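Local coordinates for protein P450 epoxidase (Sorangium cellulosum, PDB 1Q5D) that is a bacterial haem-containing cytochrome P450 that holds protoporphyrin IX with iron and the ligand EPB in adjoining pockets of a largely helical fold, at residues D27-P30 with A31-R34; E75-A78 with E79-A83. All coordinates share one frame; numbering follows the deposited sequence.

Interaction 1: D27-P30 with A31-R34; sequences DPFP and AIER
Pro28 O accepts from Ile32 N at 3.1 Å, and just ahead of it in the chain a water joins the same two segments backbone to backbone, donating to Asp27 O at 2.7 Å and accepting from Ala31 N at 3.3 Å. The side-chain OD1 of Asp27 takes a weak capping bond from Phe29 N at 3.4 Å. The Pro28 ring sets CG over the centre of one face of the Phe29 ring. With chi1 of -62° placing CG beside its own backbone N, Phe29 runs side by side with Ile32, and its CD2 lies 3.8 Å from Ile32 CD1. Arg335 adds a cation-pi contact to this ring, and Pro331 of helix 330-333 touches both Phe29 and Ile32. Phe29 O binds Glu33 N at 2.8 Å. Pro30 O receives Arg34 N at 3.2 Å; bent at chi3, the Arg34 chain folds back to lay one guanidinium face over the same oxygen, with CZ 3.6 Å away. Three successive i to i+4 bonds, with a weak Asp27 cap ahead of them and prolines at two of the first positions, where no N-H is needed, mark the first turn of an alpha-helix, here helix 29-38 of the cytochrome P450 fold.

Interaction 2: E75-A78 with E79-A83; sequences ESSA and EYSSA
Ala78 O lies 3.1 Å from Ser82 N, which donates to it, and equally 3.1 Å from Ser82 OG, whose single proton may go to Glu79 O (2.8 Å from that OG) instead. Chi1 of 67° sets Ser82 OG between its backbone N and carbonyl carbon, which turns it back along the helix to these two carbonyls. One residue earlier, Ser81 N binds Ser77 O at 2.7 Å, while Tyr80 N meets Ser76 O at 3.0 Å. A water bridges the hydroxyls of Ser77 and Ser81, 3.1 Å from Ser77 OG and 3.0 Å from Ser81 OG, and lies in plane at the edge of the Tyr80 ring. Glu79 bends at chi2 (-82°), bringing OE2 alongside Ser76 CB; the same oxygen forms a weak, long ion pair with Arg48. The buried Tyr80 ring leads away from residues 75-78, and its OH is hydrogen-bonded to Leu183 O, just after helix 169-182. Lys91 of helix 88-93 makes a cation-pi contact with the Tyr80 ring, and its NZ binds the carbonyls of Tyr80 and Ala83, so the short surface helix 77-82 is tied both to helix 88-93 and to the end of helix 169-182.

Overall arrangement
From the N terminus, interaction 1 comes first, at the start of helix 29-38, ahead of the strands 41-44 and 49-52 that form one side of the mixed sheet. Strand 67-68, the opposite outermost strand of that sheet, precedes interaction 2 on helix 77-82. Each contact joins adjoining segments and closes just a helical turn; the two follow in series, neither nested nor crossed. The centres of interactions 1 and 2 lie 31 Å apart. Interaction 1 sits by helix 330-333 and the loop of Arg404, its Pro28 side chain about 14 Å from EPB. Interaction 2 lies on the pocket side, the Tyr80 side chain about 5 Å from EPB, and Glu75 ties it by backbone hydrogen bonding to Gly323, just before strand 325-329.

Interaction 1: D27-P30 with A31-R34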
loop_
_atom_site.group_PDB
_atom_site.type_symbol
_atom_site.label_atom_id
_atom_site.label_comp_id
_atom_site.label_asym_id
_atom_site.label_seq_id
_atom_site.Cartn_x
_atom_site.Cartn_y
_atom_site.Cartn_z
ATOM N N ASP A 27 -1.893 14.989 10.245
ATOM C CA ASP A 27 -2.979 15.749 9.634
ATOM C C ASP A 27 -2.451 16.658 8.527
ATOM O O ASP A 27 -2.141 17.832 8.753
ATOM C CB ASP A 27 -3.707 16.569 10.702
ATOM C CG ASP A 27 -4.907 17.308 10.154
ATOM O OD1 ASP A 27 -5.338 17.014 9.008
ATOM O OD2 ASP A 27 -5.481 18.213 10.803
ATOM N N PRO A 28 -2.309 16.099 7.334
ATOM C CA PRO A 28 -1.767 16.840 6.200
ATOM C C PRO A 28 -2.809 17.690 5.499
ATOM O O PRO A 28 -2.478 18.398 4.547
ATOM C CB PRO A 28 -1.321 15.725 5.257
ATOM C CG PRO A 28 -2.295 14.632 5.524
ATOM C CD PRO A 28 -2.611 14.693 6.988
ATOM N N PHE A 29 -4.056 17.608 5.943
ATOM C CA PHE A 29 -5.146 18.120 5.117
ATOM C C PHE A 29 -5.216 19.642 4.948
ATOM O O PHE A 29 -5.351 20.121 3.814
ATOM C CB PHE A 29 -6.468 17.426 5.487
ATOM C CG PHE A 29 -6.416 15.950 5.240
ATOM C CD1 PHE A 29 -6.282 15.058 6.291
ATOM C CD2 PHE A 29 -6.372 15.465 3.942
ATOM C CE1 PHE A 29 -6.192 13.691 6.050
ATOM C CE2 PHE A 29 -6.268 14.098 3.693
ATOM C CZ PHE A 29 -6.183 13.223 4.750
ATOM N N PRO A 30 -5.058 20.399 6.028
ATOM C CA PRO A 30 -4.984 21.865 5.912
ATOM C C PRO A 30 -3.871 22.329 4.961
ATOM O O PRO A 30 -4.120 23.195 4.128
ATOM C CB PRO A 30 -4.713 22.318 7.352
ATOM C CG PRO A 30 -5.309 21.241 8.182
ATOM C CD PRO A 30 -4.971 19.953 7.428
ATOM N N ALA A 31 -2.680 21.739 5.058
ATOM C CA ALA A 31 -1.573 22.105 4.168
ATOM C C ALA A 31 -1.815 21.779 2.697
ATOM O O ALA A 31 -1.566 22.604 1.832
ATOM C CB ALA A 31 -0.253 21.488 4.651
ATOM N N ILE A 32 -2.300 20.581 2.393
ATOM C CA ILE A 32 -2.541 20.269 0.998
ATOM C C ILE A 32 -3.804 20.956 0.453
ATOM O O ILE A 32 -3.879 21.220 -0.728
ATOM C CB ILE A 32 -2.553 18.734 0.741
ATOM C CG1 ILE A 32 -3.710 18.072 1.500
ATOM C CG2 ILE A 32 -1.198 18.121 1.129
ATOM C CD1 ILE A 32 -3.615 16.529 1.579
ATOM N N GLU A 33 -4.777 21.257 1.306
ATOM C CA GLU A 33 -5.949 22.003 0.843
ATOM C C GLU A 33 -5.493 23.389 0.332
ATOM O O GLU A 33 -5.854 23.823 -0.778
ATOM C CB GLU A 33 -6.997 22.149 1.956
ATOM C CG GLU A 33 -8.129 23.089 1.556
ATOM C CD GLU A 33 -9.247 23.175 2.575
ATOM O OE1 GLU A 33 -9.668 22.126 3.114
ATOM O OE2 GLU A 33 -9.722 24.301 2.830
ATOM N N ARG A 34 -4.651 24.050 1.128
ATOM C CA ARG A 34 -4.058 25.324 0.715
ATOM C C ARG A 34 -3.392 25.202 -0.633
ATOM O O ARG A 34 -3.556 26.065 -1.479
ATOM C CB ARG A 34 -3.043 25.824 1.735
ATOM C CG ARG A 34 -3.666 26.412 2.972
ATOM C CD ARG A 34 -2.687 27.243 3.793
ATOM N NE ARG A 34 -2.004 26.419 4.783
ATOM C CZ ARG A 34 -2.578 25.950 5.885
ATOM N NH1 ARG A 34 -3.851 26.230 6.145
ATOM N NH2 ARG A 34 -1.880 25.201 6.732
HETATM O O HOH W 1 -1.370 20.087 7.537
#

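Interaction 2: E75-A78 with E79-A83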
loop_
_atom_site.group_PDB
_atom_site.type_symbol
_atom_site.label_atom_id
_atom_site.label_comp_id
_atom_site.label_asym_id
_atom_site.label_seq_id
_atom_site.Cartn_x
_atom_site.Cartn_y
_atom_site.Cartn_z
ATOM N N GLU A 75 14.862 11.228 -15.425
ATOM C CA GLU A 75 16.096 11.930 -15.724
ATOM C C GLU A 75 17.221 11.497 -14.775
ATOM O O GLU A 75 18.402 11.626 -15.105
ATOM C CB GLU A 75 15.866 13.437 -15.634
ATOM C CG GLU A 75 15.185 13.895 -14.355
ATOM C CD GLU A 75 14.975 15.395 -14.314
ATOM O OE1 GLU A 75 14.296 15.884 -13.382
ATOM O OE2 GLU A 75 15.490 16.093 -15.218
ATOM N N SER A 76 16.854 10.980 -13.598
ATOM C CA SER A 76 17.846 10.502 -12.629
ATOM C C SER A 76 17.902 8.980 -12.587
ATOM O O SER A 76 18.272 8.388 -11.571
ATOM C CB SER A 76 17.543 11.034 -11.232
ATOM O OG SER A 76 17.828 12.414 -11.136
ATOM N N SER A 77 17.534 8.352 -13.692
ATOM C CA SER A 77 17.535 6.901 -13.777
ATOM C C SER A 77 18.862 6.249 -13.361
ATOM O O SER A 77 18.863 5.273 -12.612
ATOM C CB SER A 77 17.173 6.459 -15.191
ATOM O OG SER A 77 17.405 5.074 -15.323
ATOM N N ALA A 78 19.979 6.782 -13.858
ATOM C CA ALA A 78 21.300 6.220 -13.596
ATOM C C ALA A 78 21.565 6.164 -12.108
ATOM O O ALA A 78 21.943 5.131 -11.558
ATOM C CB ALA A 78 22.383 7.067 -14.294
ATOM N N GLU A 79 21.373 7.293 -11.454
ATOM C CA GLU A 79 21.520 7.351 -10.019
ATOM C C GLU A 79 20.562 6.318 -9.365
ATOM O O GLU A 79 20.949 5.602 -8.432
ATOM C CB GLU A 79 21.294 8.800 -9.565
ATOM C CG GLU A 79 21.076 9.029 -8.092
ATOM C CD GLU A 79 19.649 8.755 -7.690
ATOM O OE1 GLU A 79 19.450 7.742 -7.001
ATOM O OE2 GLU A 79 18.741 9.530 -8.072
ATOM N N TYR A 80 19.343 6.194 -9.893
ATOM C CA TYR A 80 18.357 5.280 -9.291
ATOM C C TYR A 80 18.682 3.799 -9.480
ATOM O O TYR A 80 18.627 3.027 -8.527
ATOM C CB TYR A 80 16.920 5.563 -9.761
ATOM C CG TYR A 80 15.902 4.712 -9.020
ATOM C CD1 TYR A 80 15.755 4.824 -7.648
ATOM C CD2 TYR A 80 15.118 3.781 -9.686
ATOM C CE1 TYR A 80 14.836 4.040 -6.953
ATOM C CE2 TYR A 80 14.184 2.985 -8.994
ATOM C CZ TYR A 80 14.051 3.127 -7.632
ATOM O OH TYR A 80 13.145 2.345 -6.922
ATOM N N SER A 81 19.000 3.399 -10.705
ATOM C CA SER A 81 19.343 1.998 -10.977
ATOM C C SER A 81 20.579 1.566 -10.205
ATOM O O SER A 81 20.714 0.404 -9.839
ATOM C CB SER A 81 19.559 1.771 -12.477
ATOM O OG SER A 81 18.332 1.817 -13.174
ATOM N N SER A 82 21.483 2.501 -9.950
ATOM C CA SER A 82 22.715 2.175 -9.234
ATOM C C SER A 82 22.509 2.041 -7.721
ATOM O O SER A 82 23.283 1.362 -7.045
ATOM C CB SER A 82 23.806 3.210 -9.533
ATOM O OG SER A 82 23.479 4.484 -8.987
ATOM N N ALA A 83 21.477 2.699 -7.192
ATOM C CA ALA A 83 21.184 2.621 -5.765
ATOM C C ALA A 83 20.642 1.239 -5.410
ATOM O O ALA A 83 19.797 0.705 -6.124
ATOM C CB ALA A 83 20.168 3.692 -5.362
HETATM O O HOH W 2 15.943 3.567 -13.048
#